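Local coordinates for protein trimethylamine-N-oxide reductase (Haemophilus influenzae, PDB 7L5I) that probably reduces trimethylamine N-oxide and related oxides at a molybdenum centre bound by two pterin guanosine dinucleotide cofactors, at residues A[99-102]-A[103-106]; A[118-121]-A[122-126]; A[126-129]-A[130-134]; A[424-428]-A[429-433]. One frame throughout, in Å; residues are numbered along the deposited sequence.

All four interactions are local, each within a single unbroken run of chain, and all lie in the part of the protein that belongs to the molybdopterin oxidoreductase family. Interaction 1 comes first, in the loop between helix 90-94 and strand 109-111. Interactions 2 and 3 then follow one another on helix 114-131, sharing K126, with centres about 11 Å apart; the first lies in the body of the helix, the second at its C-terminal end. Interaction 4 comes much later, where strand 426-427 leads into helix 431-436, its centre about 20 Å from that of interaction 3. The centres of interactions 1 to 3 lie about 30 Å or more from that of the chain, interaction 2 partly buried, whereas interaction 4 is buried, the side chain of L428 about 8 Å from a bound cofactor.

Interaction 1 of 4, residues A[99-102]-A[103-106]; sequences SDTT and MRGR
Two backbone bonds wind the chain into a tight 3-10-like coil, M103 N donating to D100 O (3.2 Å) and R104 N to T101 O (3.1 Å). The side chain of R106 then folds back over this coil and takes hold of T102 side-on: R106 NE reaches the carbonyl T102 O at 2.7 Å, while R106 NH2 reaches T102 OG1 at 3.3 Å, both partners lying in the guanidinium plane. T102 can offer both oxygens because chi1 of 71° sets OG1 between its own N and carbonyl carbon. T102 OG1 also donates to D100 OD1 at 2.7 Å, and because T102 N donates to that oxygen too, D100 closes an Asx turn, a task for which its short carboxylate is well suited. Directly after the coil comes a type II beta turn from M103 to R106, with G105 at its third position; the positive phi there, 89°, would jam a side chain against the preceding carbonyl, which explains the glycine. The turn brings R106 round so that M103 SD sits over the centre of one face of the R106 guanidinium, 3.4 Å above its plane. R104 runs extended in another direction, and the CG2 methyl of T101 packs on one face of its guanidinium. R104 NH2 forms a salt bridge with D499, and R104 NH1 donates to the carbonyls of F478 and P481. T101 OG1 bonds to the carbonyl of Q479, next to the F478 that R104 holds.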
loop_
_atom_site.group_PDB
_atom_site.type_symbol
_atom_site.label_atom_id
_atom_site.label_comp_id
_atom_site.label_asym_id
_atom_site.label_seq_id
_atom_site.Cartn_x
_atom_site.Cartn_y
_atom_site.Cartn_z
ATOM N N SER A 99 -10.648 -25.058 -21.114
ATOM C CA SER A 99 -11.380 -25.701 -20.038
ATOM C C SER A 99 -12.622 -24.907 -19.647
ATOM O O SER A 99 -12.854 -23.793 -20.113
ATOM C CB SER A 99 -10.481 -25.857 -18.808
ATOM O OG SER A 99 -10.264 -24.603 -18.184
ATOM N N ASP A 100 -13.422 -25.516 -18.765
ATOM C CA ASP A 100 -14.544 -24.848 -18.091
ATOM C C ASP A 100 -13.945 -23.972 -17.001
ATOM O O ASP A 100 -13.543 -24.469 -15.938
ATOM C CB ASP A 100 -15.518 -25.860 -17.500
ATOM C CG ASP A 100 -16.609 -25.203 -16.653
ATOM O OD1 ASP A 100 -16.686 -23.954 -16.619
ATOM O OD2 ASP A 100 -17.404 -25.942 -16.023
ATOM N N THR A 101 -13.829 -22.677 -17.274
ATOM C CA THR A 101 -13.111 -21.805 -16.341
ATOM C C THR A 101 -13.920 -21.461 -15.110
ATOM O O THR A 101 -13.370 -20.861 -14.179
ATOM C CB THR A 101 -12.703 -20.518 -17.044
ATOM O OG1 THR A 101 -13.890 -19.884 -17.516
ATOM C CG2 THR A 101 -11.774 -20.825 -18.197
ATOM N N THR A 102 -15.207 -21.828 -15.067
ATOM C CA THR A 102 -15.952 -21.624 -13.837
ATOM C C THR A 102 -15.516 -22.588 -12.753
ATOM O O THR A 102 -15.946 -22.448 -11.602
ATOM C CB THR A 102 -17.461 -21.769 -14.059
ATOM O OG1 THR A 102 -17.775 -23.138 -14.300
ATOM C CG2 THR A 102 -17.893 -20.928 -15.238
ATOM N N MET A 103 -14.675 -23.558 -13.088
ATOM C CA MET A 103 -14.091 -24.428 -12.087
ATOM C C MET A 103 -12.901 -23.790 -11.371
ATOM O O MET A 103 -12.400 -24.379 -10.416
ATOM C CB MET A 103 -13.660 -25.746 -12.730
ATOM C CG MET A 103 -14.825 -26.614 -13.185
ATOM S SD MET A 103 -15.808 -27.211 -11.797
ATOM C CE MET A 103 -14.621 -28.240 -10.933
ATOM N N ARG A 104 -12.453 -22.606 -11.781
ATOM C CA ARG A 104 -11.389 -21.946 -11.038
ATOM C C ARG A 104 -11.866 -21.673 -9.615
ATOM O O ARG A 104 -12.991 -21.206 -9.402
ATOM C CB ARG A 104 -10.966 -20.647 -11.727
ATOM C CG ARG A 104 -10.093 -20.894 -12.921
ATOM C CD ARG A 104 -9.716 -19.623 -13.691
ATOM N NE ARG A 104 -8.993 -20.009 -14.908
ATOM C CZ ARG A 104 -9.136 -19.465 -16.107
ATOM N NH1 ARG A 104 -9.977 -18.465 -16.316
ATOM N NH2 ARG A 104 -8.413 -19.927 -17.123
ATOM N N GLY A 105 -11.018 -22.021 -8.648
ATOM C CA GLY A 105 -11.311 -21.847 -7.244
ATOM C C GLY A 105 -12.018 -23.013 -6.597
ATOM O O GLY A 105 -12.193 -23.010 -5.379
ATOM N N ARG A 106 -12.422 -24.032 -7.378
ATOM C CA ARG A 106 -13.192 -25.135 -6.802
ATOM C C ARG A 106 -12.892 -26.477 -7.461
ATOM O O ARG A 106 -13.723 -27.390 -7.376
ATOM C CB ARG A 106 -14.690 -24.808 -6.904
ATOM C CG ARG A 106 -15.168 -24.499 -8.304
ATOM C CD ARG A 106 -16.636 -24.013 -8.331
ATOM N NE ARG A 106 -17.162 -23.986 -9.699
ATOM C CZ ARG A 106 -17.987 -24.893 -10.232
ATOM N NH1 ARG A 106 -18.428 -25.927 -9.518
ATOM N NH2 ARG A 106 -18.383 -24.756 -11.495
#

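Interaction 2 of 4, residues A[118-121]-A[122-126]; sequences LDLV and HNQLK
V121 and L125 run alongside each other from successive turns of the helix, and their branches meet where V121 CG1 comes within 3.8 Å of L125 CD1. In V121, CG1 stands anti to the backbone N (chi1 171°), and that torsion turns the methyl along the helix toward L125. A looser pair is L120 with Q124, where L120 CD1 faces the methylene Q124 CG at 4.2 Å; the glutamine, bent at chi2, uses its aliphatic part against the leucine. N123 folds back over the preceding turn, placing N123 ND2 3.0 Å from D119 O, although the angle is too poor for a hydrogen bond.

The backbone that spaces these groups is regular alpha-helix. H122, N123, Q124 and L125 each donate to the carbonyl four residues earlier, as in L125 N to V121 O at 2.9 Å, with N-H angles of 160° or more. D119, on a more open part of the helix, turns its carboxylate to R550, with which OD1 forms a salt bridge.

The branched apolar side chains of L118, L120, V121 and L125 suit the side of helix 114-131 that packs on the protein. V121 and L125 rest on I485 of strand 483-488, L120 and V121 meet I500 of strand 500-503, and L118 and V121 pack against helix 540-550. Q124 joins them by touching V483 of strand 483-488.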
loop_
_atom_site.group_PDB
_atom_site.type_symbol
_atom_site.label_atom_id
_atom_site.label_comp_id
_atom_site.label_asym_id
_atom_site.label_seq_id
_atom_site.Cartn_x
_atom_site.Cartn_y
_atom_site.Cartn_z
ATOM N N LEU A 118 6.496 -26.288 -16.597
ATOM C CA LEU A 118 7.158 -25.261 -17.391
ATOM C C LEU A 118 6.850 -25.408 -18.870
ATOM O O LEU A 118 6.660 -24.404 -19.569
ATOM C CB LEU A 118 8.657 -25.309 -17.142
ATOM C CG LEU A 118 9.009 -24.976 -15.691
ATOM C CD1 LEU A 118 10.454 -25.356 -15.438
ATOM C CD2 LEU A 118 8.779 -23.526 -15.342
ATOM N N ASP A 119 6.810 -26.650 -19.375
ATOM C CA ASP A 119 6.392 -26.886 -20.752
ATOM C C ASP A 119 4.966 -26.365 -20.985
ATOM O O ASP A 119 4.675 -25.757 -22.023
ATOM C CB ASP A 119 6.447 -28.380 -21.084
ATOM C CG ASP A 119 7.857 -28.932 -21.247
ATOM O OD1 ASP A 119 8.843 -28.179 -21.283
ATOM O OD2 ASP A 119 7.968 -30.177 -21.373
ATOM N N LEU A 120 4.068 -26.595 -20.019
ATOM C CA LEU A 120 2.685 -26.163 -20.147
ATOM C C LEU A 120 2.567 -24.647 -20.122
ATOM O O LEU A 120 1.818 -24.069 -20.924
ATOM C CB LEU A 120 1.834 -26.789 -19.044
ATOM C CG LEU A 120 0.343 -26.535 -19.069
ATOM C CD1 LEU A 120 -0.282 -27.161 -20.313
ATOM C CD2 LEU A 120 -0.285 -27.100 -17.795
ATOM N N VAL A 121 3.272 -23.979 -19.207
ATOM C CA VAL A 121 3.263 -22.516 -19.195
ATOM C C VAL A 121 3.766 -21.978 -20.524
ATOM O O VAL A 121 3.159 -21.084 -21.127
ATOM C CB VAL A 121 4.110 -21.979 -18.036
ATOM C CG1 VAL A 121 4.276 -20.473 -18.154
ATOM C CG2 VAL A 121 3.485 -22.328 -16.702
ATOM N N HIS A 122 4.903 -22.496 -20.989
ATOM C CA HIS A 122 5.466 -21.998 -22.235
ATOM C C HIS A 122 4.485 -22.183 -23.382
ATOM O O HIS A 122 4.245 -21.262 -24.179
ATOM C CB HIS A 122 6.771 -22.718 -22.537
ATOM C CG HIS A 122 7.296 -22.440 -23.912
ATOM N ND1 HIS A 122 7.825 -21.221 -24.273
ATOM C CD2 HIS A 122 7.335 -23.212 -25.021
ATOM C CE1 HIS A 122 8.163 -21.251 -25.552
ATOM N NE2 HIS A 122 7.894 -22.455 -26.027
ATOM N N ASN A 123 3.897 -23.375 -23.486
ATOM C CA ASN A 123 2.988 -23.658 -24.589
ATOM C C ASN A 123 1.729 -22.802 -24.530
ATOM O O ASN A 123 1.229 -22.358 -25.574
ATOM C CB ASN A 123 2.627 -25.138 -24.590
ATOM C CG ASN A 123 3.786 -26.007 -25.031
ATOM O OD1 ASN A 123 4.601 -25.599 -25.859
ATOM N ND2 ASN A 123 3.874 -27.207 -24.473
ATOM N N GLN A 124 1.183 -22.589 -23.327
ATOM C CA GLN A 124 -0.024 -21.778 -23.185
ATOM C C GLN A 124 0.236 -20.310 -23.474
ATOM O O GLN A 124 -0.609 -19.639 -24.088
ATOM C CB GLN A 124 -0.603 -21.944 -21.783
ATOM C CG GLN A 124 -1.291 -23.266 -21.606
ATOM C CD GLN A 124 -2.530 -23.342 -22.486
ATOM O OE1 GLN A 124 -3.433 -22.508 -22.364
ATOM N NE2 GLN A 124 -2.567 -24.304 -23.376
ATOM N N LEU A 125 1.404 -19.786 -23.060
ATOM C CA LEU A 125 1.702 -18.395 -23.378
ATOM C C LEU A 125 2.055 -18.247 -24.853
ATOM O O LEU A 125 1.703 -17.247 -25.479
ATOM C CB LEU A 125 2.842 -17.880 -22.506
ATOM C CG LEU A 125 2.526 -17.714 -21.012
ATOM C CD1 LEU A 125 3.778 -17.305 -20.252
ATOM C CD2 LEU A 125 1.401 -16.704 -20.774
ATOM N N LYS A 126 2.752 -19.232 -25.420
ATOM C CA LYS A 126 3.042 -19.192 -26.846
ATOM C C LYS A 126 1.759 -19.168 -27.664
ATOM O O LYS A 126 1.672 -18.453 -28.670
ATOM C CB LYS A 126 3.916 -20.380 -27.242
ATOM C CG LYS A 126 4.465 -20.249 -28.664
ATOM C CD LYS A 126 5.020 -21.558 -29.210
ATOM C CE LYS A 126 5.217 -21.475 -30.737
ATOM N NZ LYS A 126 4.335 -22.431 -31.478
#

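Interaction 3 of 4, residues A[126-129]-A[130-134]; sequences KRVR and DEHGS
E131 lies alongside R127, one turn on, and its carboxylate rests against the aliphatic part of the arginine, E131 OE1 coming to 3.6 Å from R127 CG. The pair belongs to the C-terminal end of helix 114-131, whose last turn unwinds at H132. The flat ends of R127 and E131 are nearly parallel, 15° apart, yet R127 NE and E131 OE1 stay 4.8 Å from each other. Opposite charges here can attract without forming a bond, and R127 NH1 donates instead to the carbonyl of P96. The neighbouring pair goes further. K126, reaching out with CG anti to its N (chi1 -169°) and bending at chi4, crosses D130 at a slant; K126 NZ meets D130 OD2 at 3.3 Å, a weak salt bridge on the exposed side of the helix.

At the helix end V128 O is shared by two firm donors, H132 N at 2.7 Å and G133 N at 3.0 Å. The second reaches five residues back instead of four, so the coil widens as the chain leaves. G133 suits this exit because its phi of 85° would press a side chain against the carbonyl of H132. E131 CB lies over the outer part of one face of the H132 imidazole. R129 heads away to donate through NH2 to the carbonyl of G166, and its side chain touches I137 of strand 137-138. An edge of its guanidinium also faces S134, with R129 NH1 4.0 Å from S134 CB.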
loop_
_atom_site.group_PDB
_atom_site.type_symbol
_atom_site.label_atom_id
_atom_site.label_comp_id
_atom_site.label_asym_id
_atom_site.label_seq_id
_atom_site.Cartn_x
_atom_site.Cartn_y
_atom_site.Cartn_z
ATOM N N LYS A 126 2.752 -19.232 -25.420
ATOM C CA LYS A 126 3.042 -19.192 -26.846
ATOM C C LYS A 126 1.759 -19.168 -27.664
ATOM O O LYS A 126 1.672 -18.453 -28.670
ATOM C CB LYS A 126 3.916 -20.380 -27.242
ATOM C CG LYS A 126 4.465 -20.249 -28.664
ATOM C CD LYS A 126 5.020 -21.558 -29.210
ATOM C CE LYS A 126 5.217 -21.475 -30.737
ATOM N NZ LYS A 126 4.335 -22.431 -31.478
ATOM N N ARG A 127 0.746 -19.936 -27.246
ATOM C CA ARG A 127 -0.521 -19.941 -27.967
ATOM C C ARG A 127 -1.125 -18.547 -27.992
ATOM O O ARG A 127 -1.568 -18.063 -29.044
ATOM C CB ARG A 127 -1.489 -20.934 -27.322
ATOM C CG ARG A 127 -2.874 -20.970 -27.977
ATOM C CD ARG A 127 -3.812 -21.973 -27.287
ATOM N NE ARG A 127 -3.376 -23.365 -27.430
ATOM C CZ ARG A 127 -3.895 -24.393 -26.755
ATOM N NH1 ARG A 127 -4.867 -24.200 -25.873
ATOM N NH2 ARG A 127 -3.433 -25.620 -26.955
ATOM N N VAL A 128 -1.154 -17.877 -26.834
ATOM C CA VAL A 128 -1.719 -16.533 -26.786
ATOM C C VAL A 128 -0.881 -15.563 -27.608
ATOM O O VAL A 128 -1.416 -14.697 -28.320
ATOM C CB VAL A 128 -1.848 -16.049 -25.330
ATOM C CG1 VAL A 128 -2.268 -14.588 -25.334
ATOM C CG2 VAL A 128 -2.847 -16.911 -24.557
ATOM N N ARG A 129 0.447 -15.659 -27.508
ATOM C CA ARG A 129 1.288 -14.773 -28.304
ATOM C C ARG A 129 1.056 -14.983 -29.795
ATOM O O ARG A 129 1.042 -14.025 -30.566
ATOM C CB ARG A 129 2.761 -14.991 -27.975
ATOM C CG ARG A 129 3.132 -14.503 -26.577
ATOM C CD ARG A 129 4.622 -14.360 -26.481
ATOM N NE ARG A 129 5.066 -13.861 -25.191
ATOM C CZ ARG A 129 4.979 -12.586 -24.802
ATOM N NH1 ARG A 129 4.457 -11.671 -25.599
ATOM N NH2 ARG A 129 5.444 -12.231 -23.609
ATOM N N ASP A 130 0.875 -16.227 -30.214
ATOM C CA ASP A 130 0.687 -16.508 -31.640
ATOM C C ASP A 130 -0.671 -16.030 -32.127
ATOM O O ASP A 130 -0.799 -15.570 -33.267
ATOM C CB ASP A 130 0.842 -18.004 -31.895
ATOM C CG ASP A 130 2.301 -18.458 -31.852
ATOM O OD1 ASP A 130 3.210 -17.597 -31.932
ATOM O OD2 ASP A 130 2.543 -19.678 -31.741
ATOM N N GLU A 131 -1.697 -16.145 -31.290
ATOM C CA GLU A 131 -3.061 -15.834 -31.693
ATOM C C GLU A 131 -3.456 -14.392 -31.397
ATOM O O GLU A 131 -4.290 -13.834 -32.119
ATOM C CB GLU A 131 -4.043 -16.808 -31.018
ATOM C CG GLU A 131 -3.797 -18.293 -31.403
ATOM C CD GLU A 131 -4.736 -19.302 -30.720
ATOM O OE1 GLU A 131 -4.629 -20.509 -31.035
ATOM O OE2 GLU A 131 -5.573 -18.907 -29.879
ATOM N N HIS A 132 -2.892 -13.769 -30.364
ATOM C CA HIS A 132 -3.275 -12.414 -29.973
ATOM C C HIS A 132 -2.128 -11.452 -29.725
ATOM O O HIS A 132 -2.354 -10.235 -29.770
ATOM C CB HIS A 132 -4.142 -12.476 -28.716
ATOM C CG HIS A 132 -5.390 -13.271 -28.914
ATOM N ND1 HIS A 132 -5.571 -14.524 -28.375
ATOM C CD2 HIS A 132 -6.499 -13.008 -29.643
ATOM C CE1 HIS A 132 -6.752 -14.990 -28.739
ATOM N NE2 HIS A 132 -7.337 -14.085 -29.505
ATOM N N GLY A 133 -0.940 -11.926 -29.443
ATOM C CA GLY A 133 0.204 -11.063 -29.280
ATOM C C GLY A 133 0.265 -10.546 -27.864
ATOM O O GLY A 133 -0.482 -10.978 -26.980
ATOM N N SER A 134 1.154 -9.576 -27.654
ATOM C CA SER A 134 1.439 -9.109 -26.302
ATOM C C SER A 134 0.250 -8.411 -25.666
ATOM O O SER A 134 0.124 -8.416 -24.435
ATOM C CB SER A 134 2.641 -8.172 -26.342
ATOM O OG SER A 134 2.253 -6.970 -26.981
#

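Interaction 4 of 4, residues A[424-428]-A[429-433]; sequences SAFPL and ARIAD
F426 has CG between its backbone N and carbonyl carbon (chi1 50°), which swings the ring over the coming turn, while in I431 CG1 stands anti to N (chi1 179°) and the bend at chi2 carries CD1 back toward that ring. The two side chains cross, F426 CZ meeting I431 CD1 at 4.0 Å, with F426 CE1 3.9 Å from I431 CA. The ring also lies near R430 CB and meets the ring of F138, their planes about 25° apart, as befits a large apolar group in a buried place. This is the passage from the short, weakly bonded strand 426-427, parallel to strand 170-171, into helix 431-436. A short 3-10 turn makes the junction: R430 N donates to P427 O at 2.9 Å, followed by a weaker bond from I431 N to L428 O. R430 occupies the N-cap position, but its side chain bends at chi2 and chi3 and serves elsewhere. R430 NH1 makes a salt bridge with D433 OD2 (3.2 Å, weak as a hydrogen bond), while R430 NH2 pairs with D774. L428 packs on Y142 and Y174; Y142 lines the pocket of a bound oxygen atom, and that atom is about 8 Å from the L428 side chain.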
loop_
_atom_site.group_PDB
_atom_site.type_symbol
_atom_site.label_atom_id
_atom_site.label_comp_id
_atom_site.label_asym_id
_atom_site.label_seq_id
_atom_site.Cartn_x
_atom_site.Cartn_y
_atom_site.Cartn_z
ATOM N N SER A 424 -2.344 0.190 -24.169
ATOM C CA SER A 424 -3.208 -0.799 -23.547
ATOM C C SER A 424 -3.194 -0.720 -22.029
ATOM O O SER A 424 -4.033 -1.366 -21.394
ATOM C CB SER A 424 -2.796 -2.214 -23.982
ATOM O OG SER A 424 -2.837 -2.362 -25.394
ATOM N N ALA A 425 -2.269 0.055 -21.444
ATOM C CA ALA A 425 -2.138 0.141 -19.993
ATOM C C ALA A 425 -3.249 0.995 -19.387
ATOM O O ALA A 425 -3.614 2.042 -19.916
ATOM C CB ALA A 425 -0.784 0.740 -19.606
ATOM N N PHE A 426 -3.758 0.554 -18.255
ATOM C CA PHE A 426 -4.919 1.163 -17.623
ATOM C C PHE A 426 -4.660 1.392 -16.143
ATOM O O PHE A 426 -3.818 0.720 -15.545
ATOM C CB PHE A 426 -6.130 0.241 -17.793
ATOM C CG PHE A 426 -5.853 -1.188 -17.392
ATOM C CD1 PHE A 426 -6.034 -1.599 -16.086
ATOM C CD2 PHE A 426 -5.403 -2.114 -18.328
ATOM C CE1 PHE A 426 -5.811 -2.905 -15.714
ATOM C CE2 PHE A 426 -5.161 -3.423 -17.962
ATOM C CZ PHE A 426 -5.343 -3.817 -16.663
ATOM N N PRO A 427 -5.384 2.326 -15.517
ATOM C CA PRO A 427 -5.298 2.471 -14.044
ATOM C C PRO A 427 -5.580 1.128 -13.393
ATOM O O PRO A 427 -6.604 0.496 -13.662
ATOM C CB PRO A 427 -6.387 3.501 -13.720
ATOM C CG PRO A 427 -6.721 4.158 -15.012
ATOM C CD PRO A 427 -6.437 3.177 -16.099
ATOM N N LEU A 428 -4.675 0.678 -12.522
ATOM C CA LEU A 428 -4.611 -0.755 -12.269
ATOM C C LEU A 428 -5.823 -1.301 -11.530
ATOM O O LEU A 428 -6.131 -2.496 -11.667
ATOM C CB LEU A 428 -3.335 -1.102 -11.504
ATOM C CG LEU A 428 -3.353 -1.022 -9.984
ATOM C CD1 LEU A 428 -2.046 -1.592 -9.486
ATOM C CD2 LEU A 428 -3.539 0.404 -9.515
ATOM N N ALA A 429 -6.518 -0.487 -10.740
ATOM C CA ALA A 429 -7.690 -1.014 -10.050
ATOM C C ALA A 429 -8.903 -1.190 -10.971
ATOM O O ALA A 429 -9.974 -1.586 -10.492
ATOM C CB ALA A 429 -8.041 -0.132 -8.847
ATOM N N ARG A 430 -8.766 -0.934 -12.272
ATOM C CA ARG A 430 -9.754 -1.353 -13.257
ATOM C C ARG A 430 -9.573 -2.817 -13.702
ATOM O O ARG A 430 -10.275 -3.252 -14.610
ATOM C CB ARG A 430 -9.696 -0.434 -14.484
ATOM C CG ARG A 430 -9.929 1.054 -14.205
ATOM C CD ARG A 430 -11.374 1.397 -13.824
ATOM N NE ARG A 430 -11.671 1.046 -12.451
ATOM C CZ ARG A 430 -12.783 0.441 -12.044
ATOM N NH1 ARG A 430 -13.737 0.107 -12.908
ATOM N NH2 ARG A 430 -12.938 0.142 -10.771
ATOM N N ILE A 431 -8.693 -3.593 -13.058
ATOM C CA ILE A 431 -8.344 -4.933 -13.552
ATOM C C ILE A 431 -9.585 -5.823 -13.758
ATOM O O ILE A 431 -9.704 -6.518 -14.780
ATOM C CB ILE A 431 -7.329 -5.579 -12.592
ATOM C CG1 ILE A 431 -6.965 -6.979 -13.039
ATOM C CG2 ILE A 431 -7.875 -5.636 -11.172
ATOM C CD1 ILE A 431 -6.356 -7.018 -14.408
ATOM N N ALA A 432 -10.489 -5.874 -12.790
ATOM C CA ALA A 432 -11.683 -6.713 -12.952
ATOM C C ALA A 432 -12.518 -6.250 -14.140
ATOM O O ALA A 432 -12.954 -7.052 -14.971
ATOM C CB ALA A 432 -12.512 -6.704 -11.669
ATOM N N ASP A 433 -12.761 -4.947 -14.215
ATOM C CA ASP A 433 -13.475 -4.338 -15.330
ATOM C C ASP A 433 -12.831 -4.686 -16.659
ATOM O O ASP A 433 -13.536 -4.972 -17.636
ATOM C CB ASP A 433 -13.483 -2.821 -15.080
ATOM C CG ASP A 433 -14.642 -2.089 -15.715
ATOM O OD1 ASP A 433 -15.681 -2.704 -16.056
ATOM O OD2 ASP A 433 -14.502 -0.848 -15.813
#